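Local coordinates for protein tyrosinase (Aspergillus oryzae, PDB 6JUA) that probably catalyses, at a dinuclear copper centre, the oxidation of L-tyrosine and L-dopa by molecular oxygen to L-dopaquinone, a step in melanin biosynthesis, at residues 106-111 against 427-432; 476-481 against 514-519; 582-587 against 605-610. The protein carries 1 engineered substitution. All coordinates share one frame; numbering follows the deposited sequence. Where two conformers were deposited one is given.

Interaction 1 of 3, residues 106-111 against 427-432; sequences WHRVYV and DDVKDW. With CU (copper (II) ion), chain E; PER (peroxide ion), chain G.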
loop_
_atom_site.group_PDB
_atom_site.type_symbol
_atom_site.label_atom_id
_atom_site.label_comp_id
_atom_site.label_asym_id
_atom_site.label_seq_id
_atom_site.Cartn_x
_atom_site.Cartn_y
_atom_site.Cartn_z
ATOM N N TRP B 106 5.572 -32.369 6.154
ATOM C CA TRP B 106 4.174 -32.002 6.329
ATOM C C TRP B 106 3.806 -30.946 5.279
ATOM O O TRP B 106 2.813 -31.123 4.566
ATOM C CB TRP B 106 3.826 -31.459 7.721
ATOM C CG TRP B 106 2.338 -31.342 7.920
ATOM C CD1 TRP B 106 1.503 -32.282 8.459
ATOM C CD2 TRP B 106 1.506 -30.218 7.592
ATOM N NE1 TRP B 106 0.208 -31.814 8.479
ATOM C CE2 TRP B 106 0.182 -30.547 7.952
ATOM C CE3 TRP B 106 1.770 -28.965 7.033
ATOM C CZ2 TRP B 106 -0.874 -29.656 7.753
ATOM C CZ3 TRP B 106 0.732 -28.080 6.830
ATOM C CH2 TRP B 106 -0.584 -28.430 7.191
ATOM N N HIS B 107 4.638 -29.899 5.146
ATOM C CA HIS B 107 4.307 -28.861 4.157
ATOM C C HIS B 107 4.502 -29.338 2.722
ATOM O O HIS B 107 3.786 -28.837 1.818
ATOM C CB HIS B 107 5.081 -27.569 4.447
ATOM C CG HIS B 107 4.649 -26.858 5.706
ATOM N ND1 HIS B 107 5.089 -27.204 6.971
ATOM C CD2 HIS B 107 3.804 -25.811 5.891
ATOM C CE1 HIS B 107 4.532 -26.405 7.867
ATOM N NE2 HIS B 107 3.747 -25.541 7.240
ATOM N N ARG B 108 5.390 -30.290 2.439
ATOM C CA ARG B 108 5.515 -30.848 1.079
ATOM C C ARG B 108 4.184 -31.444 0.633
ATOM O O ARG B 108 3.723 -31.205 -0.481
ATOM C CB ARG B 108 6.607 -31.913 0.998
ATOM C CG ARG B 108 6.697 -32.727 -0.278
ATOM C CD ARG B 108 8.031 -33.435 -0.492
ATOM N NE ARG B 108 9.119 -32.483 -0.724
ATOM C CZ ARG B 108 10.415 -32.769 -0.678
ATOM N NH1 ARG B 108 10.805 -34.020 -0.422
ATOM N NH2 ARG B 108 11.343 -31.837 -0.895
ATOM N N VAL B 109 3.560 -32.235 1.518
ATOM C CA VAL B 109 2.258 -32.804 1.189
ATOM C C VAL B 109 1.186 -31.722 1.056
ATOM O O VAL B 109 0.315 -31.790 0.178
ATOM C CB VAL B 109 1.805 -33.843 2.233
ATOM C CG1 VAL B 109 0.499 -34.487 1.783
ATOM C CG2 VAL B 109 2.876 -34.921 2.437
ATOM N N TYR B 110 1.204 -30.710 1.916
ATOM C CA TYR B 110 0.189 -29.654 1.867
ATOM C C TYR B 110 0.221 -28.902 0.541
ATOM O O TYR B 110 -0.829 -28.605 -0.032
ATOM C CB TYR B 110 0.431 -28.669 2.995
ATOM C CG TYR B 110 -0.644 -27.709 3.402
ATOM C CD1 TYR B 110 -1.996 -28.010 3.325
ATOM C CD2 TYR B 110 -0.279 -26.471 3.928
ATOM C CE1 TYR B 110 -2.962 -27.099 3.725
ATOM C CE2 TYR B 110 -1.218 -25.559 4.344
ATOM C CZ TYR B 110 -2.560 -25.878 4.240
ATOM O OH TYR B 110 -3.488 -24.956 4.653
ATOM N N VAL B 111 1.409 -28.531 0.086
ATOM C CA VAL B 111 1.578 -27.832 -1.190
ATOM C C VAL B 111 1.076 -28.692 -2.355
ATOM O O VAL B 111 0.424 -28.167 -3.272
ATOM C CB VAL B 111 3.043 -27.419 -1.432
ATOM C CG1 VAL B 111 3.208 -26.800 -2.831
ATOM C CG2 VAL B 111 3.548 -26.446 -0.384
ATOM N N ASP B 427 8.511 -40.711 4.774
ATOM C CA ASP B 427 9.211 -41.505 3.760
ATOM C C ASP B 427 8.450 -41.533 2.443
ATOM O O ASP B 427 9.052 -41.731 1.385
ATOM C CB ASP B 427 9.438 -42.920 4.300
ATOM C CG ASP B 427 10.692 -43.056 5.133
ATOM O OD1 ASP B 427 11.600 -42.208 5.069
ATOM O OD2 ASP B 427 10.799 -44.061 5.876
ATOM N N ASP B 428 7.130 -41.334 2.470
ATOM C CA ASP B 428 6.337 -41.391 1.247
ATOM C C ASP B 428 6.736 -40.284 0.276
ATOM O O ASP B 428 6.524 -40.411 -0.930
ATOM C CB ASP B 428 4.837 -41.287 1.543
ATOM C CG ASP B 428 4.308 -42.450 2.352
ATOM O OD1 ASP B 428 4.808 -43.580 2.170
ATOM O OD2 ASP B 428 3.381 -42.240 3.164
ATOM N N VAL B 429 7.322 -39.213 0.796
ATOM C CA VAL B 429 7.606 -38.051 -0.050
ATOM C C VAL B 429 9.072 -37.654 0.013
ATOM O O VAL B 429 9.457 -36.521 -0.272
ATOM C CB VAL B 429 6.680 -36.872 0.292
ATOM C CG1 VAL B 429 5.215 -37.249 0.144
ATOM C CG2 VAL B 429 6.928 -36.360 1.707
ATOM N N LYS B 430 9.930 -38.631 0.329
ATOM C CA LYS B 430 11.368 -38.390 0.287
ATOM C C LYS B 430 11.783 -38.007 -1.132
ATOM O O LYS B 430 12.539 -37.054 -1.332
ATOM C CB LYS B 430 12.157 -39.609 0.769
ATOM C CG LYS B 430 13.659 -39.420 0.818
ATOM C CD LYS B 430 14.373 -40.719 1.191
ATOM C CE LYS B 430 15.888 -40.507 1.195
ATOM N NZ LYS B 430 16.615 -41.764 1.524
ATOM N N ASP B 431 11.338 -38.766 -2.122
ATOM C CA ASP B 431 11.514 -38.346 -3.512
ATOM C C ASP B 431 10.290 -37.550 -3.956
ATOM O O ASP B 431 9.245 -38.176 -4.141
ATOM C CB ASP B 431 11.725 -39.552 -4.429
ATOM C CG ASP B 431 11.982 -39.151 -5.867
ATOM O OD1 ASP B 431 12.037 -37.939 -6.153
ATOM O OD2 ASP B 431 12.107 -40.047 -6.729
ATOM N N TRP B 432 10.421 -36.231 -4.070
ATOM C CA TRP B 432 9.294 -35.387 -4.462
ATOM C C TRP B 432 8.740 -35.778 -5.830
ATOM O O TRP B 432 7.573 -35.533 -6.162
ATOM C CB TRP B 432 9.697 -33.909 -4.481
ATOM C CG TRP B 432 10.875 -33.642 -5.373
ATOM C CD1 TRP B 432 10.869 -33.242 -6.674
ATOM C CD2 TRP B 432 12.257 -33.769 -4.999
ATOM N NE1 TRP B 432 12.164 -33.114 -7.136
ATOM C CE2 TRP B 432 13.033 -33.427 -6.127
ATOM C CE3 TRP B 432 12.918 -34.133 -3.821
ATOM C CZ2 TRP B 432 14.425 -33.449 -6.098
ATOM C CZ3 TRP B 432 14.302 -34.151 -3.795
ATOM C CH2 TRP B 432 15.050 -33.808 -4.929
HETATM CU CU CU E . 3.105 -23.711 8.409
HETATM O O1 PER G . 4.679 -22.662 8.104
HETATM O O2 PER G . 3.529 -21.979 7.504
#

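Interaction 2 of 3, residues 476-481 against 514-519; sequences IRYSRY and VFNFSG. With PER (peroxide ion), chain G.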
loop_
_atom_site.group_PDB
_atom_site.type_symbol
_atom_site.label_atom_id
_atom_site.label_comp_id
_atom_site.label_asym_id
_atom_site.label_seq_id
_atom_site.Cartn_x
_atom_site.Cartn_y
_atom_site.Cartn_z
ATOM N N ILE B 476 21.455 -17.633 17.859
ATOM C CA ILE B 476 20.274 -17.158 18.564
ATOM C C ILE B 476 19.398 -18.333 19.011
ATOM O O ILE B 476 18.959 -19.137 18.185
ATOM C CB ILE B 476 19.416 -16.205 17.706
ATOM C CG1 ILE B 476 20.169 -15.012 17.104
ATOM C CG2 ILE B 476 18.216 -15.713 18.511
ATOM C CD1 ILE B 476 20.797 -15.339 15.762
ATOM N N ARG B 477 19.162 -18.435 20.312
ATOM C CA ARG B 477 18.332 -19.468 20.911
ATOM C C ARG B 477 17.284 -18.866 21.842
ATOM O O ARG B 477 17.624 -18.011 22.662
ATOM C CB ARG B 477 19.185 -20.449 21.726
ATOM C CG ARG B 477 18.360 -21.629 22.236
ATOM C CD ARG B 477 19.234 -22.855 22.471
ATOM N NE ARG B 477 20.127 -22.661 23.619
ATOM C CZ ARG B 477 21.154 -23.440 23.914
ATOM N NH1 ARG B 477 21.462 -24.497 23.174
ATOM N NH2 ARG B 477 21.889 -23.161 24.981
ATOM N N TYR B 478 16.038 -19.299 21.698
ATOM C CA TYR B 478 14.891 -18.756 22.424
ATOM C C TYR B 478 13.807 -19.813 22.612
ATOM O O TYR B 478 13.860 -20.895 22.021
ATOM C CB TYR B 478 14.354 -17.516 21.688
ATOM C CG TYR B 478 13.806 -17.876 20.320
ATOM C CD1 TYR B 478 14.679 -17.969 19.242
ATOM C CD2 TYR B 478 12.458 -18.141 20.101
ATOM C CE1 TYR B 478 14.236 -18.302 17.975
ATOM C CE2 TYR B 478 12.014 -18.479 18.829
ATOM C CZ TYR B 478 12.894 -18.556 17.776
ATOM O OH TYR B 478 12.446 -18.897 16.516
ATOM N N SER B 479 12.824 -19.528 23.462
ATOM C CA SER B 479 11.660 -20.400 23.622
ATOM C C SER B 479 10.470 -19.797 22.884
ATOM O O SER B 479 10.118 -18.641 23.110
ATOM C CB SER B 479 11.303 -20.623 25.089
ATOM O OG SER B 479 9.994 -21.162 25.216
ATOM N N ARG B 480 9.850 -20.561 21.987
ATOM C CA ARG B 480 8.726 -20.012 21.235
ATOM C C ARG B 480 7.541 -19.699 22.143
ATOM O O ARG B 480 6.592 -19.029 21.713
ATOM C CB ARG B 480 8.294 -20.987 20.135
ATOM C CG ARG B 480 7.774 -22.324 20.639
ATOM C CD ARG B 480 7.894 -23.374 19.552
ATOM N NE ARG B 480 7.157 -24.613 19.843
ATOM C CZ ARG B 480 5.888 -24.767 19.476
ATOM N NH1 ARG B 480 5.263 -23.776 18.844
ATOM N NH2 ARG B 480 5.239 -25.887 19.729
ATOM N N TYR B 481 7.578 -20.197 23.370
ATOM C CA TYR B 481 6.508 -20.086 24.343
ATOM C C TYR B 481 6.696 -18.877 25.261
ATOM O O TYR B 481 5.902 -18.684 26.184
ATOM C CB TYR B 481 6.456 -21.331 25.233
ATOM C CG TYR B 481 6.186 -22.670 24.606
ATOM C CD1 TYR B 481 4.892 -23.078 24.304
ATOM C CD2 TYR B 481 7.210 -23.571 24.326
ATOM C CE1 TYR B 481 4.639 -24.309 23.737
ATOM C CE2 TYR B 481 6.964 -24.803 23.757
ATOM C CZ TYR B 481 5.673 -25.175 23.459
ATOM O OH TYR B 481 5.395 -26.399 22.894
ATOM N N VAL B 514 15.526 -12.019 13.922
ATOM C CA VAL B 514 15.015 -13.377 14.061
ATOM C C VAL B 514 13.548 -13.346 14.473
ATOM O O VAL B 514 13.171 -12.710 15.467
ATOM C CB VAL B 514 15.837 -14.168 15.100
ATOM C CG1 VAL B 514 15.175 -15.496 15.443
ATOM C CG2 VAL B 514 17.271 -14.420 14.619
ATOM N N PHE B 515 12.663 -13.996 13.721
ATOM C CA PHE B 515 11.232 -13.916 14.001
ATOM C C PHE B 515 10.672 -15.195 14.616
ATOM O O PHE B 515 10.803 -16.277 14.056
ATOM C CB PHE B 515 10.414 -13.616 12.729
ATOM C CG PHE B 515 8.969 -13.299 13.027
ATOM C CD1 PHE B 515 8.644 -12.193 13.806
ATOM C CD2 PHE B 515 7.928 -14.092 12.552
ATOM C CE1 PHE B 515 7.325 -11.890 14.099
ATOM C CE2 PHE B 515 6.605 -13.782 12.828
ATOM C CZ PHE B 515 6.301 -12.683 13.612
ATOM N N ASN B 516 9.985 -15.072 15.747
ATOM C CA ASN B 516 9.281 -16.193 16.346
ATOM C C ASN B 516 7.896 -16.340 15.717
ATOM O O ASN B 516 6.906 -15.757 16.167
ATOM C CB ASN B 516 9.167 -16.011 17.863
ATOM C CG ASN B 516 8.349 -17.117 18.505
ATOM O OD1 ASN B 516 8.323 -18.249 18.010
ATOM N ND2 ASN B 516 7.676 -16.833 19.603
ATOM N N PHE B 517 7.824 -17.133 14.654
ATOM C CA PHE B 517 6.602 -17.346 13.886
ATOM C C PHE B 517 5.677 -18.333 14.586
ATOM O O PHE B 517 4.455 -18.165 14.620
ATOM C CB PHE B 517 6.969 -17.853 12.486
ATOM C CG PHE B 517 5.813 -18.194 11.588
ATOM C CD1 PHE B 517 4.967 -17.213 11.099
ATOM C CD2 PHE B 517 5.581 -19.506 11.211
ATOM C CE1 PHE B 517 3.915 -17.539 10.266
ATOM C CE2 PHE B 517 4.530 -19.853 10.379
ATOM C CZ PHE B 517 3.686 -18.859 9.891
ATOM N N SER B 518 6.242 -19.413 15.124
ATOM C CA SER B 518 5.436 -20.563 15.541
ATOM C C SER B 518 4.629 -20.331 16.806
ATOM O O SER B 518 3.547 -20.910 16.982
ATOM C CB SER B 518 6.349 -21.788 15.684
ATOM O OG SER B 518 7.230 -21.883 14.574
ATOM N N GLY B 519 5.104 -19.513 17.747
ATOM C CA GLY B 519 4.371 -19.344 18.995
ATOM C C GLY B 519 4.463 -20.564 19.896
ATOM O O GLY B 519 3.435 -20.974 20.465
HETATM O O1 PER G . 4.679 -22.662 8.104
HETATM O O2 PER G . 3.529 -21.979 7.504
HETATM O O HOH W 1 12.830 -18.057 13.745
HETATM O O HOH W 2 9.938 -19.537 16.093
#

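Interaction 3 of 3, residues 582-587 against 605-610; sequences VALHKT and RVADGK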
loop_
_atom_site.group_PDB
_atom_site.type_symbol
_atom_site.label_atom_id
_atom_site.label_comp_id
_atom_site.label_asym_id
_atom_site.label_seq_id
_atom_site.Cartn_x
_atom_site.Cartn_y
_atom_site.Cartn_z
ATOM N N VAL B 582 22.290 -15.069 22.827
ATOM C CA VAL B 582 22.971 -14.605 21.627
ATOM C C VAL B 582 24.491 -14.615 21.791
ATOM O O VAL B 582 25.015 -14.231 22.828
ATOM C CB VAL B 582 22.536 -13.174 21.263
ATOM C CG1 VAL B 582 23.250 -12.672 20.015
ATOM C CG2 VAL B 582 21.028 -13.138 21.070
ATOM N N ALA B 583 25.195 -15.037 20.740
ATOM C CA ALA B 583 26.649 -15.067 20.727
ATOM C C ALA B 583 27.191 -14.796 19.328
ATOM O O ALA B 583 26.534 -15.054 18.311
ATOM C CB ALA B 583 27.157 -16.398 21.260
ATOM N N LEU B 584 28.403 -14.258 19.290
ATOM C CA LEU B 584 29.119 -13.950 18.065
ATOM C C LEU B 584 30.287 -14.919 17.905
ATOM O O LEU B 584 31.027 -15.150 18.866
ATOM C CB LEU B 584 29.605 -12.500 18.091
ATOM C CG LEU B 584 30.357 -11.974 16.864
ATOM C CD1 LEU B 584 29.436 -11.828 15.664
ATOM C CD2 LEU B 584 31.015 -10.639 17.189
ATOM N N HIS B 585 30.420 -15.503 16.722
ATOM C CA HIS B 585 31.422 -16.524 16.461
ATOM C C HIS B 585 32.249 -16.164 15.224
ATOM O O HIS B 585 31.712 -15.559 14.285
ATOM C CB HIS B 585 30.777 -17.904 16.285
ATOM C CG HIS B 585 29.793 -18.265 17.353
ATOM N ND1 HIS B 585 30.089 -19.057 18.446
ATOM C CD2 HIS B 585 28.500 -17.899 17.509
ATOM C CE1 HIS B 585 29.008 -19.170 19.206
ATOM N NE2 HIS B 585 28.028 -18.470 18.657
ATOM N N LYS B 586 33.531 -16.531 15.268
ATOM C CA LYS B 586 34.493 -16.215 14.228
ATOM C C LYS B 586 35.243 -17.438 13.707
ATOM O O LYS B 586 35.627 -18.360 14.433
ATOM C CB LYS B 586 35.521 -15.200 14.747
ATOM C CG LYS B 586 36.566 -14.788 13.709
ATOM C CD LYS B 586 37.768 -14.169 14.419
ATOM C CE LYS B 586 38.896 -13.862 13.451
ATOM N NZ LYS B 586 39.742 -12.728 13.916
ATOM N N THR B 587 35.506 -17.426 12.398
ATOM C CA THR B 587 36.477 -18.389 11.874
ATOM C C THR B 587 37.437 -17.721 10.898
ATOM O O THR B 587 37.124 -16.696 10.290
ATOM C CB THR B 587 35.776 -19.562 11.166
ATOM O OG1 THR B 587 36.767 -20.514 10.739
ATOM C CG2 THR B 587 35.065 -19.050 9.923
ATOM N N ARG B 605 33.645 -18.803 19.669
ATOM C CA ARG B 605 32.884 -17.699 20.252
ATOM C C ARG B 605 33.823 -16.551 20.617
ATOM O O ARG B 605 34.821 -16.727 21.329
ATOM C CB ARG B 605 32.080 -18.188 21.455
ATOM C CG ARG B 605 31.171 -17.182 22.133
ATOM C CD ARG B 605 30.131 -17.815 23.064
ATOM N NE ARG B 605 30.747 -18.887 23.844
ATOM C CZ ARG B 605 31.370 -18.700 24.999
ATOM N NH1 ARG B 605 31.428 -17.485 25.539
ATOM N NH2 ARG B 605 31.925 -19.732 25.614
ATOM N N VAL B 606 33.490 -15.356 20.114
ATOM C CA VAL B 606 34.315 -14.194 20.422
ATOM C C VAL B 606 33.586 -13.124 21.219
ATOM O O VAL B 606 34.212 -12.154 21.671
ATOM C CB VAL B 606 34.920 -13.572 19.143
ATOM C CG1 VAL B 606 35.917 -14.536 18.517
ATOM C CG2 VAL B 606 33.841 -13.220 18.141
ATOM N N ALA B 607 32.284 -13.240 21.437
ATOM C CA ALA B 607 31.567 -12.306 22.302
ATOM C C ALA B 607 30.210 -12.885 22.701
ATOM O O ALA B 607 29.568 -13.568 21.894
ATOM C CB ALA B 607 31.370 -10.953 21.629
ATOM N N ASP B 608 29.797 -12.608 23.926
ATOM C CA ASP B 608 28.508 -12.918 24.512
ATOM C C ASP B 608 27.498 -11.786 24.325
ATOM O O ASP B 608 27.836 -10.601 24.451
ATOM C CB ASP B 608 28.690 -13.193 26.013
ATOM C CG ASP B 608 29.587 -14.384 26.281
ATOM O OD1 ASP B 608 29.488 -15.342 25.484
ATOM O OD2 ASP B 608 30.381 -14.388 27.252
ATOM N N GLY B 609 26.234 -12.091 24.051
ATOM C CA GLY B 609 25.206 -11.070 23.874
ATOM C C GLY B 609 24.733 -10.456 25.178
ATOM O O GLY B 609 24.982 -10.996 26.258
ATOM N N LYS B 610 24.062 -9.311 25.107
ATOM C CA LYS B 610 23.508 -8.626 26.270
ATOM C C LYS B 610 22.209 -7.939 25.861
ATOM O O LYS B 610 22.154 -7.399 24.749
ATOM C CB LYS B 610 24.502 -7.585 26.802
#

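Interaction 1 of 3, residues 106-111 against 427-432
The carbonyl oxygen of Val-429 receives the guanidinium of Arg-108: NH1 donates to it at 2.8 Å, with an N-H...O angle of 155°. The oxygen lies almost in the guanidinium plane, at its edge, while NH1 approaches nearly in line with the C=O bond. Trp-432 packs against the same group. Its CB sits over one face of the guanidinium, 4.0 Å from Arg-108 CZ, and the indole, turned 61° to that plane, presents the edge at CE3 to Arg-108 NH1, again 4.0 Å away. The arginine chain runs out extended and then bends at chi3 (-67°), which brings its head round to the carbonyl. Before the bend the aliphatic part slides past Val-429 in the opposite direction, Arg-108 CD resting 3.8 Å from Val-429 CB. Next to Arg-108 on the helix, Val-109 CG2 meets Val-429 CG1 at 4.0 Å, the two side chains crossing at about a right angle. The charge of Arg-108 has its main partner elsewhere: NE forms a salt bridge with Asp-380 on helix 371-389, so the buried guanidinium ties that helix and the loop 427-432 to helix 103-129. From the same helix, on a different side, His-107 NE2 binds copper at 2.3 Å. His-71 and His-98 complete its protein ligands, and the peroxide adds both of its oxygens. With His-332, His-336 and His-376 holding the second copper and peroxide bridging the pair, this is the dinuclear type 3 copper site of tyrosinases.

Interaction 2 of 3, residues 476-481 against 514-519
The phenol ring of Tyr-478 and the side-chain amide of Asn-516 meet with their planes 61° apart, the amide oxygen OD1 lying at the ring edge 3.8 Å from CE2. On the other flank of the ring Val-514 CG1 approaches CE1 obliquely. These residues belong to strands 470-478 and 510-516 of the C-terminal domain, which are not neighbours in its mixed sheet but face each other 9.6 Å apart and nearly parallel, consistent with a strongly curled sheet. Farther back along the strands, Ile-476 and Val-514 reach toward each other tip to tip, CD1 to CG2 at 3.8 Å. Tyr-478 CG sits between its backbone N and carbonyl carbon (chi1 65°), which sends the ring across the gap, and its hydroxyl is joined to the facing strand through two waters: one lies 2.9 Å from Tyr-478 OH and donates to Phe-515 O, the other lies 2.6 Å from Tyr-478 OH and donates to Asn-516 OD1. Farther along the chain, Arg-480 stretches along Gly-519, and Ser-518 O lies at the edge of its guanidinium. Asn-516, centre of an inverse gamma turn, leads into Phe-517, whose ring stacks on that of His-336 and enters the copper pocket. An aromatic placed there by the C-terminal domain is consistent with the shielding of the active site in pro-tyrosinases; Phe-517 CE2 comes within 3.6 Å of peroxide O1. From the centre of this turn Asn-516 ND2 donates to Arg-480 O over 3.2 Å, approaching from the side of the carbonyl rather than head-on, with a C=O...N angle of 110°.

Interaction 3 of 3, residues 582-587 against 605-610
Leu-584 forms the tight side of this strand pair. Its CG lies 3.9 Å from Val-606 CG2, the side chains crossing at a slant, and its CB faces that of Ala-607. The leucine is buried further by Leu-474, Phe-494 and Pro-563 of the surrounding strands. At the outer margin of this cluster, Val-606 CG1 rests on Lys-586 CB. The backbone N and O of Leu-584 are both bonded: Leu-584 N donates to Ala-607 O at 2.9 Å in an almost straight bond (175°), while Leu-584 O receives Val-606 N at 2.8 Å and, more weakly, Ala-607 N. At the Val-582 end, Gly-609 N reaches Val-582 O at 2.7 Å, coming from above the carbonyl plane.

The other face is looser and more open to solvent. There Arg-605 bends at chi3 (42°), laying CD 3.8 Å from Ala-583 CB and turning NH1 back to Asp-608 OD1, a salt bridge within its own strand that uses the syn lone pair of the carboxylate. His-585 leans obliquely against the start of this arginine, ND1 3.7 Å from Arg-605 CB; its NE2 is tied to Ser-475 OG on the neighbouring strand. Because Val-606 N and Ala-607 N both turn to Leu-584 O, two residues stand opposite one, shifting the register by one before His-585 pairs with Arg-605: a classic beta bulge in an antiparallel pair of the C-terminal domain sheet.

How the interactions relate
The three contacts follow one another along the chain without nesting or crossing. Interaction 1 closes the longest loop, bringing the segment after strand 420-423 back, across 315 intervening residues, to the copper-binding helix 103-129 of the central domain. Interaction 2 spans 32 residues of the C-terminal domain and joins two strands that face each other, and interaction 3 spans 17 and pairs adjacent strands. The last two share a sheet, in which 470-478 and 580-588 are neighbours; their centres lie about 19 Å apart. Interactions 1 and 2 do not touch, yet each brings one residue to the bound peroxide, where the two domains meet. Interaction 3 lies remote from it.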